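Local coordinates for putative DNA ligase-like protein Rv0938/MT0965 (Mycobacterium tuberculosis, PDB 2IRU) that probably repairs DNA double-strand breaks together with Ku by non-homologous end joining, this chain being its polymerase domain, which probably adds nucleotides with the help of manganese, at residues A[55-58]-A[64-67]; A[239-242]-A[246-249]. All coordinates share one frame; numbering follows the deposited sequence.

Contact 1 (A[55-58]-A[64-67])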
ATOM      1  N   LYS A  55       2.449  -1.350 -10.919  1.00  6.02           N
ATOM      2  CA  LYS A  55       1.678  -2.181 -11.824  1.00  6.68           C
ATOM      3  C   LYS A  55       1.094  -1.216 -12.876  1.00  7.34           C
ATOM      4  O   LYS A  55       0.442  -0.211 -12.521  1.00  6.68           O
ATOM      5  CB  LYS A  55       0.637  -3.047 -11.122  1.00  7.27           C
ATOM      6  CG  LYS A  55       0.123  -4.136 -12.117  1.00  6.24           C
ATOM      7  CD  LYS A  55      -0.694  -5.246 -11.444  1.00  9.43           C
ATOM      8  CE  LYS A  55      -1.215  -6.198 -12.535  1.00 11.44           C
ATOM      9  NZ  LYS A  55      -2.134  -7.233 -11.899  1.00 13.72           N
ATOM     10  N   ARG A  56       1.377  -1.519 -14.155  1.00  6.66           N
ATOM     11  CA  ARG A  56       1.039  -0.634 -15.243  1.00  7.34           C
ATOM     12  C   ARG A  56      -0.034  -1.193 -16.130  1.00  7.07           C
ATOM     13  O   ARG A  56      -0.006  -2.383 -16.466  1.00  6.75           O
ATOM     14  CB  ARG A  56       2.278  -0.310 -16.131  1.00  8.06           C
ATOM     15  CG  ARG A  56       3.341   0.450 -15.343  1.00  8.26           C
ATOM     16  CD  ARG A  56       4.668   0.663 -16.083  1.00  8.74           C
ATOM     17  NE  ARG A  56       4.482   1.457 -17.306  1.00 11.12           N
ATOM     18  CZ  ARG A  56       5.402   1.554 -18.270  1.00  7.56           C
ATOM     19  NH1 ARG A  56       6.576   0.905 -18.172  1.00  8.83           N
ATOM     20  NH2 ARG A  56       5.150   2.320 -19.332  1.00  8.62           N
ATOM     21  N   TRP A  57      -0.954  -0.320 -16.528  1.00  7.54           N
ATOM     22  CA  TRP A  57      -1.972  -0.627 -17.537  1.00  6.87           C
ATOM     23  C   TRP A  57      -1.852   0.383 -18.719  1.00  7.38           C
ATOM     24  O   TRP A  57      -2.630   1.335 -18.782  1.00  7.22           O
ATOM     25  CB  TRP A  57      -3.373  -0.495 -16.910  1.00  8.56           C
ATOM     26  CG  TRP A  57      -3.786  -1.624 -15.998  1.00  8.36           C
ATOM     27  CD1 TRP A  57      -4.648  -2.651 -16.333  1.00  7.47           C
ATOM     28  CD2 TRP A  57      -3.440  -1.831 -14.613  1.00  9.57           C
ATOM     29  NE1 TRP A  57      -4.834  -3.492 -15.252  1.00  7.93           N
ATOM     30  CE2 TRP A  57      -4.105  -3.017 -14.191  1.00  8.50           C
ATOM     31  CE3 TRP A  57      -2.623  -1.149 -13.699  1.00  8.24           C
ATOM     32  CZ2 TRP A  57      -3.997  -3.519 -12.889  1.00  9.95           C
ATOM     33  CZ3 TRP A  57      -2.503  -1.644 -12.405  1.00  5.72           C
ATOM     34  CH2 TRP A  57      -3.185  -2.834 -12.008  1.00  9.74           C
ATOM     35  N   PRO A  58      -0.893   0.179 -19.666  1.00  7.74           N
ATOM     36  CA  PRO A  58      -0.614   1.165 -20.745  1.00  7.76           C
ATOM     37  C   PRO A  58      -1.873   1.563 -21.521  1.00  8.43           C
ATOM     38  O   PRO A  58      -1.972   2.712 -21.936  1.00 10.39           O
ATOM     39  CB  PRO A  58       0.363   0.429 -21.701  1.00  9.63           C
ATOM     40  CG  PRO A  58       1.075  -0.555 -20.805  1.00  8.10           C
ATOM     41  CD  PRO A  58       0.002  -0.996 -19.758  1.00  8.19           C
ATOM     42  N   PRO A  64      -4.276  -5.583 -21.256  1.00  8.85           N
ATOM     43  CA  PRO A  64      -3.292  -6.297 -20.406  1.00  7.62           C
ATOM     44  C   PRO A  64      -2.421  -5.369 -19.535  1.00  6.54           C
ATOM     45  O   PRO A  64      -2.092  -4.246 -19.943  1.00  7.28           O
ATOM     46  CB  PRO A  64      -2.454  -7.095 -21.429  1.00  7.49           C
ATOM     47  CG  PRO A  64      -3.411  -7.267 -22.614  1.00  7.80           C
ATOM     48  CD  PRO A  64      -4.159  -5.969 -22.679  1.00  8.76           C
ATOM     49  N   ALA A  65      -2.051  -5.861 -18.340  1.00  7.30           N
ATOM     50  CA  ALA A  65      -1.224  -5.125 -17.358  1.00  5.51           C
ATOM     51  C   ALA A  65       0.027  -5.931 -17.016  1.00  5.14           C
ATOM     52  O   ALA A  65       0.115  -7.148 -17.313  1.00  5.44           O
ATOM     53  CB  ALA A  65      -2.001  -4.822 -16.069  1.00  6.15           C
ATOM     54  N   PHE A  66       1.000  -5.248 -16.410  1.00  4.40           N
ATOM     55  CA  PHE A  66       2.192  -5.932 -15.931  1.00  5.26           C
ATOM     56  C   PHE A  66       2.787  -5.257 -14.688  1.00  5.03           C
ATOM     57  O   PHE A  66       2.721  -4.028 -14.564  1.00  6.53           O
ATOM     58  CB  PHE A  66       3.257  -5.993 -17.049  1.00  6.08           C
ATOM     59  CG  PHE A  66       3.691  -4.651 -17.582  1.00  6.92           C
ATOM     60  CD1 PHE A  66       3.052  -4.084 -18.715  1.00  7.13           C
ATOM     61  CD2 PHE A  66       4.768  -3.956 -16.998  1.00  6.51           C
ATOM     62  CE1 PHE A  66       3.454  -2.841 -19.224  1.00  8.88           C
ATOM     63  CE2 PHE A  66       5.191  -2.714 -17.534  1.00  7.67           C
ATOM     64  CZ  PHE A  66       4.507  -2.159 -18.647  1.00  9.12           C
ATOM     65  N   PHE A  67       3.309  -6.074 -13.766  1.00  5.39           N
ATOM     66  CA  PHE A  67       4.183  -5.547 -12.711  1.00  6.19           C
ATOM     67  C   PHE A  67       5.549  -5.178 -13.271  1.00  5.95           C
ATOM     68  O   PHE A  67       6.065  -5.840 -14.195  1.00  6.70           O
ATOM     69  CB  PHE A  67       4.407  -6.570 -11.603  1.00  6.84           C
ATOM     70  CG  PHE A  67       3.317  -6.631 -10.586  1.00  6.77           C
ATOM     71  CD1 PHE A  67       3.158  -5.597  -9.649  1.00  8.37           C
ATOM     72  CD2 PHE A  67       2.513  -7.766 -10.496  1.00  8.24           C
ATOM     73  CE1 PHE A  67       2.135  -5.665  -8.663  1.00  8.04           C
ATOM     74  CE2 PHE A  67       1.512  -7.859  -9.530  1.00  9.69           C
ATOM     75  CZ  PHE A  67       1.328  -6.812  -8.594  1.00 10.29           C
TER
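The ring of F67 takes the K55 side chain over one face where 55-58 runs against 64-67: CD of K55 lies 3.8 Å from the F67 ring centroid, only 11° off the normal, a CH-pi contact over the middle of the ring. K55 reaches there because its CG stands anti to the backbone N and the chain beyond is extended, while CE goes on to touch CB of A65. The indole of W57 receives that same methyl over one face, CB of A65 sitting 3.2 Å from the centroid of the W57 five-membered ring, almost over the middle of that ring and so off-centre on the indole as a whole. On the other side of the sheet, the F66 ring holds CB of R56 over one face and NH1 of R56 at its edge, in plane. The guanidinium in turn has CZ of F66 over one of its faces, with the two planes 66° apart, so this is no parallel stack. CG of P58 approaches CE1 of F66 at 3.7 Å. Strands 53-56 and 66-68 form an antiparallel beta hairpin at the edge of a four-stranded sheet, in the polymerase domain of the LigD family. R56 and F66 make its hydrogen-bonded pair: R56 N to F66 O is nearly straight at 175°, and F66 N gives a 3.0 Å bond to R56 O. The polar end of R56 is held from outside the pair, by the carbonyl of Q108 at NE and by a salt bridge from NH1 to E68. Both arms of the hairpin probably meet target DNA, through 56-58 and 66-70. K55 is a probable substrate-binding residue, and F67 also meets H114, another such residue, edge to face.

Contact 2 (A[239-242]-A[246-249])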
ATOM      1  N   THR A 239       5.503  -7.074  -1.078  1.00 12.58           N
ATOM      2  CA  THR A 239       5.225  -5.657  -1.247  1.00 11.92           C
ATOM      3  C   THR A 239       3.686  -5.536  -1.165  1.00 10.95           C
ATOM      4  O   THR A 239       2.969  -6.502  -1.442  1.00 12.08           O
ATOM      5  CB  THR A 239       5.853  -5.171  -2.569  1.00 12.88           C
ATOM      6  OG1 THR A 239       5.723  -3.740  -2.689  1.00 14.39           O
ATOM      7  CG2 THR A 239       5.162  -5.865  -3.765  1.00 12.97           C
ATOM      8  N   THR A 240       3.200  -4.384  -0.715  1.00 11.14           N
ATOM      9  CA  THR A 240       1.780  -4.156  -0.423  1.00 10.13           C
ATOM     10  C   THR A 240       1.375  -2.813  -1.030  1.00  9.45           C
ATOM     11  O   THR A 240       2.161  -1.827  -0.989  1.00  9.52           O
ATOM     12  CB  THR A 240       1.550  -4.152   1.125  1.00 11.61           C
ATOM     13  OG1 THR A 240       1.891  -5.463   1.639  1.00 11.41           O
ATOM     14  CG2 THR A 240       0.145  -3.773   1.476  1.00 12.12           C
ATOM     15  N   ILE A 241       0.206  -2.809  -1.666  1.00  8.70           N
ATOM     16  CA  ILE A 241      -0.367  -1.583  -2.244  1.00  9.05           C
ATOM     17  C   ILE A 241      -0.190  -0.386  -1.302  1.00  9.65           C
ATOM     18  O   ILE A 241      -0.537  -0.459  -0.091  1.00 10.18           O
ATOM     19  CB  ILE A 241      -1.862  -1.771  -2.597  1.00  8.50           C
ATOM     20  CG1 ILE A 241      -2.384  -0.598  -3.443  1.00  9.90           C
ATOM     21  CG2 ILE A 241      -2.761  -1.982  -1.321  1.00  9.29           C
ATOM     22  CD1 ILE A 241      -1.907  -0.672  -4.933  1.00 13.98           C
ATOM     23  N   ALA A 242       0.332   0.700  -1.844  1.00 10.02           N
ATOM     24  CA  ALA A 242       0.619   1.858  -1.011  1.00 10.41           C
ATOM     25  C   ALA A 242      -0.618   2.658  -0.644  1.00 10.78           C
ATOM     26  O   ALA A 242      -1.490   2.853  -1.482  1.00  9.83           O
ATOM     27  CB  ALA A 242       1.604   2.736  -1.685  1.00 11.12           C
ATOM     28  N   LEU A 246      -4.044   4.403  -6.441  1.00  8.93           N
ATOM     29  CA  LEU A 246      -5.209   3.944  -7.205  1.00  9.34           C
ATOM     30  C   LEU A 246      -5.104   2.423  -7.304  1.00  9.54           C
ATOM     31  O   LEU A 246      -4.003   1.841  -7.103  1.00  9.81           O
ATOM     32  CB  LEU A 246      -5.176   4.534  -8.634  1.00 10.79           C
ATOM     33  CG  LEU A 246      -5.513   6.020  -8.744  1.00 12.01           C
ATOM     34  CD1 LEU A 246      -5.137   6.575 -10.098  1.00 13.14           C
ATOM     35  CD2 LEU A 246      -6.999   6.237  -8.552  1.00 16.74           C
ATOM     36  N   ARG A 247      -6.229   1.826  -7.673  1.00  9.97           N
ATOM     37  CA  ARG A 247      -6.295   0.406  -7.998  1.00 10.21           C
ATOM     38  C   ARG A 247      -6.672   0.232  -9.457  1.00 11.04           C
ATOM     39  O   ARG A 247      -7.534   0.961 -10.006  1.00 10.41           O
ATOM     40  CB  ARG A 247      -7.338  -0.306  -7.124  1.00  9.95           C
ATOM     41  CG  ARG A 247      -7.108  -0.183  -5.600  1.00 11.24           C
ATOM     42  CD  ARG A 247      -5.684  -0.556  -5.182  1.00 13.22           C
ATOM     43  NE  ARG A 247      -5.251  -1.848  -5.672  1.00 14.34           N
ATOM     44  CZ  ARG A 247      -5.285  -2.969  -4.962  1.00 19.33           C
ATOM     45  NH1 ARG A 247      -5.708  -2.960  -3.697  1.00 19.27           N
ATOM     46  NH2 ARG A 247      -4.830  -4.097  -5.495  1.00 21.60           N
ATOM     47  N   GLY A 248      -6.077  -0.784 -10.075  1.00 10.78           N
ATOM     48  CA  GLY A 248      -6.385  -1.099 -11.484  1.00 10.93           C
ATOM     49  C   GLY A 248      -7.559  -2.051 -11.504  1.00 12.40           C
ATOM     50  O   GLY A 248      -7.408  -3.279 -11.618  1.00 15.66           O
ATOM     51  N   ARG A 249      -8.720  -1.479 -11.279  1.00 12.76           N
ATOM     52  CA  ARG A 249      -9.968  -2.226 -11.139  1.00 12.80           C
ATOM     53  C   ARG A 249     -10.972  -1.521 -12.018  1.00 12.27           C
ATOM     54  O   ARG A 249     -10.676  -0.472 -12.615  1.00 10.83           O
ATOM     55  CB  ARG A 249     -10.427  -2.220  -9.675  1.00 13.51           C
ATOM     56  CG  ARG A 249      -9.611  -3.145  -8.772  1.00 20.49           C
ATOM     57  CD  ARG A 249     -10.238  -3.318  -7.420  1.00 27.26           C
ATOM     58  NE  ARG A 249     -11.526  -4.033  -7.436  1.00 29.44           N
ATOM     59  CZ  ARG A 249     -11.667  -5.360  -7.489  1.00 32.39           C
ATOM     60  NH1 ARG A 249     -10.608  -6.162  -7.564  1.00 34.86           N
ATOM     61  NH2 ARG A 249     -12.884  -5.897  -7.480  1.00 32.98           N
TER
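I241, at the end of the short strand 240-241, and R247, in the irregular loop that follows, face each other without any backbone pairing, their CA atoms 8.5 Å apart, so the gap between the two segments is bridged by side chains. The isoleucine points toward the loop and lays its longer branch against the arginine. CD1 of I241 comes 3.6 Å from NE of R247, and CG1 of I241 lies 3.7 Å from CD of R247. Seen from the guanidinium, CG1 stands 3.6 Å above one face, displaced toward the rim, while CG2 of I241 reaches NH1 of R247 at 3.9 Å. With chi1 of I241 at -169°, CG1 lies opposite the backbone N, which carries the ethyl branch across to this face. R247 folds back to meet it, bent at both chi2 (-51°) and chi3 (-52°). CD1 of I241 also approaches the carbonyl O of L246, at 3.9 Å. Beyond R247 the chain turns tightly, with G248 at the centre of an inverse gamma turn. The polar rim of the guanidinium is held by other parts of the polymerase domain: NE forms a salt bridge with E112 of strand 112-115, and NH1 gives a hydrogen bond to the carbonyl of S175. E112 also accepts a bond from the backbone N of G248, tying one carboxylate oxygen to both side chain and turn. R247 is a probable substrate-binding residue of the primase-polymerase domain, as are S175 and S177 beside it. An apolar isoleucine over one face and polar partners round the rim should fix the tilt and rotation of the guanidinium, and would probably leave its positive charge partly balanced by E112.

Contact 1 and contact 2 have centres 12 Å apart and come in series along the chain, the hairpin closing long before 239-249 begins. Both reach one antiparallel sheet, ordered 66-68, 53-56, 112-115 and 240-241, so contact 1 builds one outer edge and contact 2 starts from the other. Strand 112-115 lies between them and serves both: E112 and H114 have neighbours in each contact. The two also touch directly, CZ2 of W57 lying 3.6 Å from O of G248. Since each contains probable substrate-binding residues, the sheet and the loop that follows strand 240-241 bring together parts distant in sequence around what is probably one nucleotide site of the polymerase domain.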